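Local coordinates for peptidoglycan synthetase penicillin-binding protein 3 (Bifidobacterium adolescentis, PDB 4YE5), which probably binds penicillin and, as a member of the transpeptidase family, is likely to cross-link peptidoglycan in the bacterial cell wall, at residues A[26-31]-A[186-191]; A[290-295]-A[361-366]. All blocks are in the same frame, centred on the assembly; numbering follows the deposited sequence.

Contact 1 (A[26-31]-A[186-191])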
loop_
_atom_site.group_PDB
_atom_site.type_symbol
_atom_site.label_atom_id
_atom_site.label_comp_id
_atom_site.label_asym_id
_atom_site.label_seq_id
_atom_site.Cartn_x
_atom_site.Cartn_y
_atom_site.Cartn_z
ATOM N N VAL A 26 -19.716 3.986 -30.593
ATOM C CA VAL A 26 -20.142 3.426 -29.324
ATOM C C VAL A 26 -18.911 2.944 -28.580
ATOM O O VAL A 26 -18.112 2.182 -29.114
ATOM C CB VAL A 26 -21.147 2.256 -29.524
ATOM C CG1 VAL A 26 -21.443 1.580 -28.200
ATOM C CG2 VAL A 26 -22.446 2.749 -30.167
ATOM N N THR A 27 -18.761 3.389 -27.339
ATOM C CA THR A 27 -17.647 2.952 -26.494
ATOM C C THR A 27 -17.916 1.590 -25.873
ATOM O O THR A 27 -18.971 1.359 -25.286
ATOM C CB THR A 27 -17.414 3.960 -25.369
ATOM O OG1 THR A 27 -17.219 5.255 -25.947
ATOM C CG2 THR A 27 -16.196 3.570 -24.511
ATOM N N LEU A 28 -16.963 0.678 -26.023
ATOM C CA LEU A 28 -17.029 -0.597 -25.330
ATOM C C LEU A 28 -16.118 -0.471 -24.102
ATOM O O LEU A 28 -14.901 -0.563 -24.215
ATOM C CB LEU A 28 -16.544 -1.709 -26.243
ATOM C CG LEU A 28 -17.274 -1.754 -27.608
ATOM C CD1 LEU A 28 -16.693 -2.863 -28.453
ATOM C CD2 LEU A 28 -18.759 -1.971 -27.402
ATOM N N LYS A 29 -16.704 -0.219 -22.939
ATOM C CA LYS A 29 -15.881 0.062 -21.760
ATOM C C LYS A 29 -15.190 -1.195 -21.230
ATOM O O LYS A 29 -15.830 -2.222 -21.043
ATOM C CB LYS A 29 -16.702 0.737 -20.661
ATOM C CG LYS A 29 -15.901 0.868 -19.367
ATOM C CD LYS A 29 -16.297 2.075 -18.535
ATOM C CE LYS A 29 -15.267 2.312 -17.432
ATOM N NZ LYS A 29 -15.240 3.758 -17.068
ATOM N N ALA A 30 -13.874 -1.114 -21.017
ATOM C CA ALA A 30 -13.132 -2.197 -20.375
ATOM C C ALA A 30 -13.623 -2.401 -18.937
ATOM O O ALA A 30 -13.913 -1.430 -18.236
ATOM C CB ALA A 30 -11.619 -1.888 -20.373
ATOM N N ARG A 31 -13.718 -3.659 -18.505
ATOM C CA ARG A 31 -14.080 -3.963 -17.115
ATOM C C ARG A 31 -12.850 -3.900 -16.210
ATOM O O ARG A 31 -11.758 -4.364 -16.571
ATOM C CB ARG A 31 -14.730 -5.342 -17.009
ATOM C CG ARG A 31 -15.926 -5.523 -17.965
ATOM C CD ARG A 31 -16.401 -6.974 -18.008
ATOM N NE ARG A 31 -16.743 -7.469 -16.677
ATOM C CZ ARG A 31 -16.792 -8.757 -16.343
ATOM N NH1 ARG A 31 -16.521 -9.690 -17.250
ATOM N NH2 ARG A 31 -17.110 -9.113 -15.102
ATOM N N GLY A 186 -12.727 -0.293 -25.881
ATOM C CA GLY A 186 -12.834 -0.543 -27.310
ATOM C C GLY A 186 -13.908 0.353 -27.877
ATOM O O GLY A 186 -14.380 1.263 -27.181
ATOM N N TYR A 187 -14.312 0.108 -29.129
ATOM C CA TYR A 187 -15.381 0.904 -29.705
ATOM C C TYR A 187 -16.013 0.227 -30.935
ATOM O O TYR A 187 -15.464 -0.738 -31.475
ATOM C CB TYR A 187 -14.855 2.290 -30.083
ATOM C CG TYR A 187 -13.704 2.229 -31.075
ATOM C CD1 TYR A 187 -13.938 2.033 -32.431
ATOM C CD2 TYR A 187 -12.386 2.345 -30.646
ATOM C CE1 TYR A 187 -12.897 1.965 -33.337
ATOM C CE2 TYR A 187 -11.332 2.284 -31.545
ATOM C CZ TYR A 187 -11.594 2.093 -32.886
ATOM O OH TYR A 187 -10.554 2.025 -33.780
ATOM N N GLN A 188 -17.168 0.741 -31.349
ATOM C CA GLN A 188 -17.835 0.336 -32.592
ATOM C C GLN A 188 -18.262 1.600 -33.306
ATOM O O GLN A 188 -18.752 2.537 -32.678
ATOM C CB GLN A 188 -19.087 -0.498 -32.307
ATOM C CG GLN A 188 -18.800 -1.899 -31.759
ATOM C CD GLN A 188 -20.014 -2.516 -31.085
ATOM O OE1 GLN A 188 -20.999 -1.836 -30.830
ATOM N NE2 GLN A 188 -19.937 -3.802 -30.780
ATOM N N VAL A 189 -18.097 1.626 -34.623
ATOM C CA VAL A 189 -18.548 2.769 -35.394
ATOM C C VAL A 189 -19.654 2.326 -36.339
ATOM O O VAL A 189 -19.506 1.333 -37.043
ATOM C CB VAL A 189 -17.380 3.382 -36.176
ATOM C CG1 VAL A 189 -17.838 4.593 -36.954
ATOM C CG2 VAL A 189 -16.249 3.755 -35.211
ATOM N N TYR A 190 -20.774 3.043 -36.339
ATOM C CA TYR A 190 -21.921 2.664 -37.164
ATOM C C TYR A 190 -22.219 3.733 -38.199
ATOM O O TYR A 190 -22.146 4.907 -37.888
ATOM C CB TYR A 190 -23.152 2.494 -36.280
ATOM C CG TYR A 190 -23.047 1.316 -35.362
ATOM C CD1 TYR A 190 -23.432 0.047 -35.790
ATOM C CD2 TYR A 190 -22.553 1.459 -34.062
ATOM C CE1 TYR A 190 -23.322 -1.047 -34.951
ATOM C CE2 TYR A 190 -22.458 0.369 -33.214
ATOM C CZ TYR A 190 -22.835 -0.876 -33.673
ATOM O OH TYR A 190 -22.723 -1.956 -32.844
ATOM N N GLN A 191 -22.571 3.339 -39.421
ATOM C CA GLN A 191 -23.082 4.319 -40.363
ATOM C C GLN A 191 -24.587 4.378 -40.171
ATOM O O GLN A 191 -25.293 3.440 -40.523
ATOM C CB GLN A 191 -22.752 3.936 -41.804
ATOM C CG GLN A 191 -21.298 3.591 -42.046
ATOM C CD GLN A 191 -20.342 4.733 -41.741
ATOM O OE1 GLN A 191 -19.345 4.552 -41.030
ATOM N NE2 GLN A 191 -20.627 5.909 -42.292
#

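Contact 2 (A[290-295]-A[361-366])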
loop_
_atom_site.group_PDB
_atom_site.type_symbol
_atom_site.label_atom_id
_atom_site.label_comp_id
_atom_site.label_asym_id
_atom_site.label_seq_id
_atom_site.Cartn_x
_atom_site.Cartn_y
_atom_site.Cartn_z
ATOM N N LYS A 290 20.264 5.087 16.034
ATOM C CA LYS A 290 21.644 4.791 16.431
ATOM C C LYS A 290 22.144 3.564 15.684
ATOM O O LYS A 290 23.358 3.401 15.492
ATOM C CB LYS A 290 21.749 4.487 17.934
ATOM C CG LYS A 290 21.525 5.678 18.892
ATOM C CD LYS A 290 21.811 5.171 20.319
ATOM C CE LYS A 290 21.700 6.284 21.372
ATOM N NZ LYS A 290 20.335 6.838 21.478
ATOM N N VAL A 291 21.224 2.675 15.298
ATOM C CA VAL A 291 21.628 1.480 14.543
ATOM C C VAL A 291 22.349 1.877 13.262
ATOM O O VAL A 291 23.369 1.283 12.900
ATOM C CB VAL A 291 20.435 0.559 14.226
ATOM C CG1 VAL A 291 20.861 -0.580 13.274
ATOM C CG2 VAL A 291 19.902 -0.027 15.545
ATOM N N LEU A 292 21.830 2.903 12.595
ATOM C CA LEU A 292 22.409 3.351 11.322
ATOM C C LEU A 292 23.780 3.984 11.507
ATOM O O LEU A 292 24.722 3.681 10.755
ATOM C CB LEU A 292 21.495 4.356 10.609
ATOM C CG LEU A 292 19.984 4.085 10.530
ATOM C CD1 LEU A 292 19.379 4.922 9.418
ATOM C CD2 LEU A 292 19.677 2.629 10.335
ATOM N N ALA A 293 23.905 4.876 12.487
ATOM C CA ALA A 293 25.182 5.586 12.674
ATOM C C ALA A 293 26.292 4.650 13.149
ATOM O O ALA A 293 27.451 4.753 12.710
ATOM C CB ALA A 293 25.029 6.764 13.657
HETATM N N MSE A 294 25.937 3.744 14.051
HETATM C CA MSE A 294 26.902 2.790 14.617
HETATM C C MSE A 294 27.366 1.781 13.586
HETATM O O MSE A 294 28.539 1.392 13.562
HETATM C CB MSE A 294 26.297 2.026 15.805
HETATM C CG MSE A 294 27.306 1.120 16.528
HETATM SE SE MSE A 294 26.593 0.232 18.120
HETATM C CE MSE A 294 26.307 1.811 19.209
ATOM N N SER A 295 26.435 1.323 12.754
ATOM C CA SER A 295 26.801 0.472 11.636
ATOM C C SER A 295 27.907 1.146 10.819
ATOM O O SER A 295 28.884 0.489 10.404
ATOM C CB SER A 295 25.587 0.174 10.748
ATOM O OG SER A 295 24.677 -0.674 11.429
ATOM N N ASN A 361 26.502 9.989 4.813
ATOM C CA ASN A 361 26.589 8.865 3.892
ATOM C C ASN A 361 25.959 7.608 4.449
ATOM O O ASN A 361 25.189 6.958 3.769
ATOM C CB ASN A 361 28.043 8.569 3.513
ATOM C CG ASN A 361 28.168 7.343 2.626
ATOM O OD1 ASN A 361 27.952 7.415 1.415
ATOM N ND2 ASN A 361 28.513 6.207 3.228
ATOM N N PHE A 362 26.269 7.263 5.692
ATOM C CA PHE A 362 25.695 6.035 6.226
ATOM C C PHE A 362 24.214 6.119 6.514
ATOM O O PHE A 362 23.487 5.173 6.252
ATOM C CB PHE A 362 26.522 5.439 7.367
ATOM C CG PHE A 362 27.697 4.637 6.852
ATOM C CD1 PHE A 362 27.534 3.311 6.469
ATOM C CD2 PHE A 362 28.933 5.233 6.673
ATOM C CE1 PHE A 362 28.616 2.582 5.957
ATOM C CE2 PHE A 362 30.015 4.516 6.168
ATOM C CZ PHE A 362 29.858 3.190 5.812
ATOM N N ILE A 363 23.746 7.266 6.978
ATOM C CA ILE A 363 22.308 7.411 7.154
ATOM C C ILE A 363 21.591 7.320 5.804
ATOM O O ILE A 363 20.635 6.559 5.642
ATOM C CB ILE A 363 21.975 8.688 7.933
ATOM C CG1 ILE A 363 22.486 8.511 9.372
ATOM C CG2 ILE A 363 20.447 8.943 7.916
ATOM C CD1 ILE A 363 22.774 9.774 10.068
ATOM N N SER A 364 22.087 8.067 4.826
ATOM C CA SER A 364 21.514 8.059 3.486
ATOM C C SER A 364 21.588 6.664 2.849
ATOM O O SER A 364 20.638 6.211 2.210
ATOM C CB SER A 364 22.278 9.052 2.602
ATOM O OG SER A 364 21.603 9.239 1.370
ATOM N N LYS A 365 22.726 5.995 3.016
ATOM C CA LYS A 365 22.918 4.651 2.462
ATOM C C LYS A 365 21.839 3.657 2.927
ATOM O O LYS A 365 21.512 2.711 2.210
ATOM C CB LYS A 365 24.283 4.114 2.878
ATOM C CG LYS A 365 25.019 3.293 1.847
ATOM C CD LYS A 365 26.406 2.946 2.418
ATOM C CE LYS A 365 27.345 2.331 1.392
ATOM N NZ LYS A 365 28.719 2.211 1.967
ATOM N N PHE A 366 21.305 3.853 4.126
ATOM C CA PHE A 366 20.235 2.970 4.633
ATOM C C PHE A 366 18.866 3.293 4.026
ATOM O O PHE A 366 17.855 2.662 4.370
ATOM C CB PHE A 366 20.146 3.049 6.159
ATOM C CG PHE A 366 21.125 2.160 6.883
ATOM C CD1 PHE A 366 20.773 0.862 7.232
ATOM C CD2 PHE A 366 22.390 2.619 7.221
ATOM C CE1 PHE A 366 21.667 0.037 7.919
ATOM C CE2 PHE A 366 23.295 1.809 7.893
ATOM C CZ PHE A 366 22.942 0.516 8.245
#

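Contact 1 (A[26-31]-A[186-191])
Leu-28 and Gly-186 exchange both N-H to C=O bonds, the last rung of a short antiparallel ladder joining an edge strand, 23-28, to the central strand, 186-191, of a three-stranded sheet. The sheet belongs to the dimerisation domain of the penicillin-binding protein and brings together segments some 155 residues apart in the chain. Val-26 with Gln-188 and Leu-28 with Gly-186 are hydrogen-bonded pairs; between them Thr-27 and Tyr-187 form a non-hydrogen-bonded pair. The bond from Val-26 N to Gln-188 O is short, 2.7 Å, and nearly straight at 171°. By contrast Leu-28 N sits well above the carbonyl plane of the Gly-186 oxygen it donates to, 2.9 Å from that O.

The Leu-28 side chain can be followed outward. Its CB lies 3.7 Å from Gly-186 C, close over a backbone that carries no side chain. CG, anti to its own carbonyl carbon (chi1 -54°), reaches the backbone N of Tyr-187. CD1 touches that same residue's N and O, while CD2 meets the amide end of Gln-188, 3.9 Å from its CD. The leucine and the extended glutamine cross at about a right angle, both on the face that also carries Val-26.

Farther along, Val-26 CG2 meets the Tyr-190 ring obliquely, 3.9 Å from CE2. Beyond 186-191, strand 202-207 completes the sheet, with Met-203 touching both Gln-188 and Tyr-190. The hydroxyl of Tyr-190 reaches back to its own strand, where OH donates to Gln-188 OE1 over 2.7 Å, approaching from above the plane of the amide.

Contact 2 (A[290-295]-A[361-366])
Leu-292 lays its CD2 methyl over one face of the Phe-366 ring, a CH-pi contact in a buried junction between helix 290-299 and the C-terminal end of helix 356-365 in the transpeptidase domain. CD2 stands 3.9 Å from the ring centroid and 17° off the ring normal, displaced a little toward the rim, with CD1 of the ring its nearest atom. The other methyl, Leu-292 CD1, lies 3.8 Å from Phe-366 CB and has a looser contact with Ile-363 CG2. Leu-292 CB adds a contact with Phe-366 CD2, so the leucine touches both the CB and the ring of this one residue.

One turn further along helix 290-299, Ser-295 meets the ring at its edge, near its plane: Ser-295 CB is 3.7 Å from Phe-366 CZ. The serine hydroxyl is turned back to its own helix, where OG, anti to the carbonyl carbon (chi1 -70°), donates to Val-291 O over 2.8 Å. That oxygen also accepts from Ser-295 N, and the two donors reach it from opposite faces of its carbonyl plane.

Phe-366 lies just past the end of helix 356-365, and Phe-362 O lies in the plane of its ring, at the edge. Helix 290-299 also carries Lys-290, whose NZ is hydrogen-bonded to Ser-287 OG and Asn-344 OD1, consistent with the SxxK motif of penicillin-binding proteins; the contact thus packs other side chains of that helix. Around this pair, helix 408-419 packs on both partners, through Ala-414 on Leu-292 and Val-417 on Phe-366, while Ser-295 meets Met-461 of helix 455-470.

Overall arrangement
Contact 1 and contact 2 lie in different parts of an elongated chain, on opposite sides of its centre, with their own centres 56 Å apart and nearest atoms about 37 Å apart. Along the sequence contact 1 closes before contact 2 opens. The first pairs strands of the dimerisation domain; the second packs helix 290-299 against the end of helix 356-365 in the transpeptidase domain. They share no sheet or helix. Helix 290-299 also carries Lys-290, hydrogen-bonded to Ser-287 in what looks like the SxxK motif of penicillin-binding proteins, so contact 2 is probably near the active site, whereas contact 1 lies far from it.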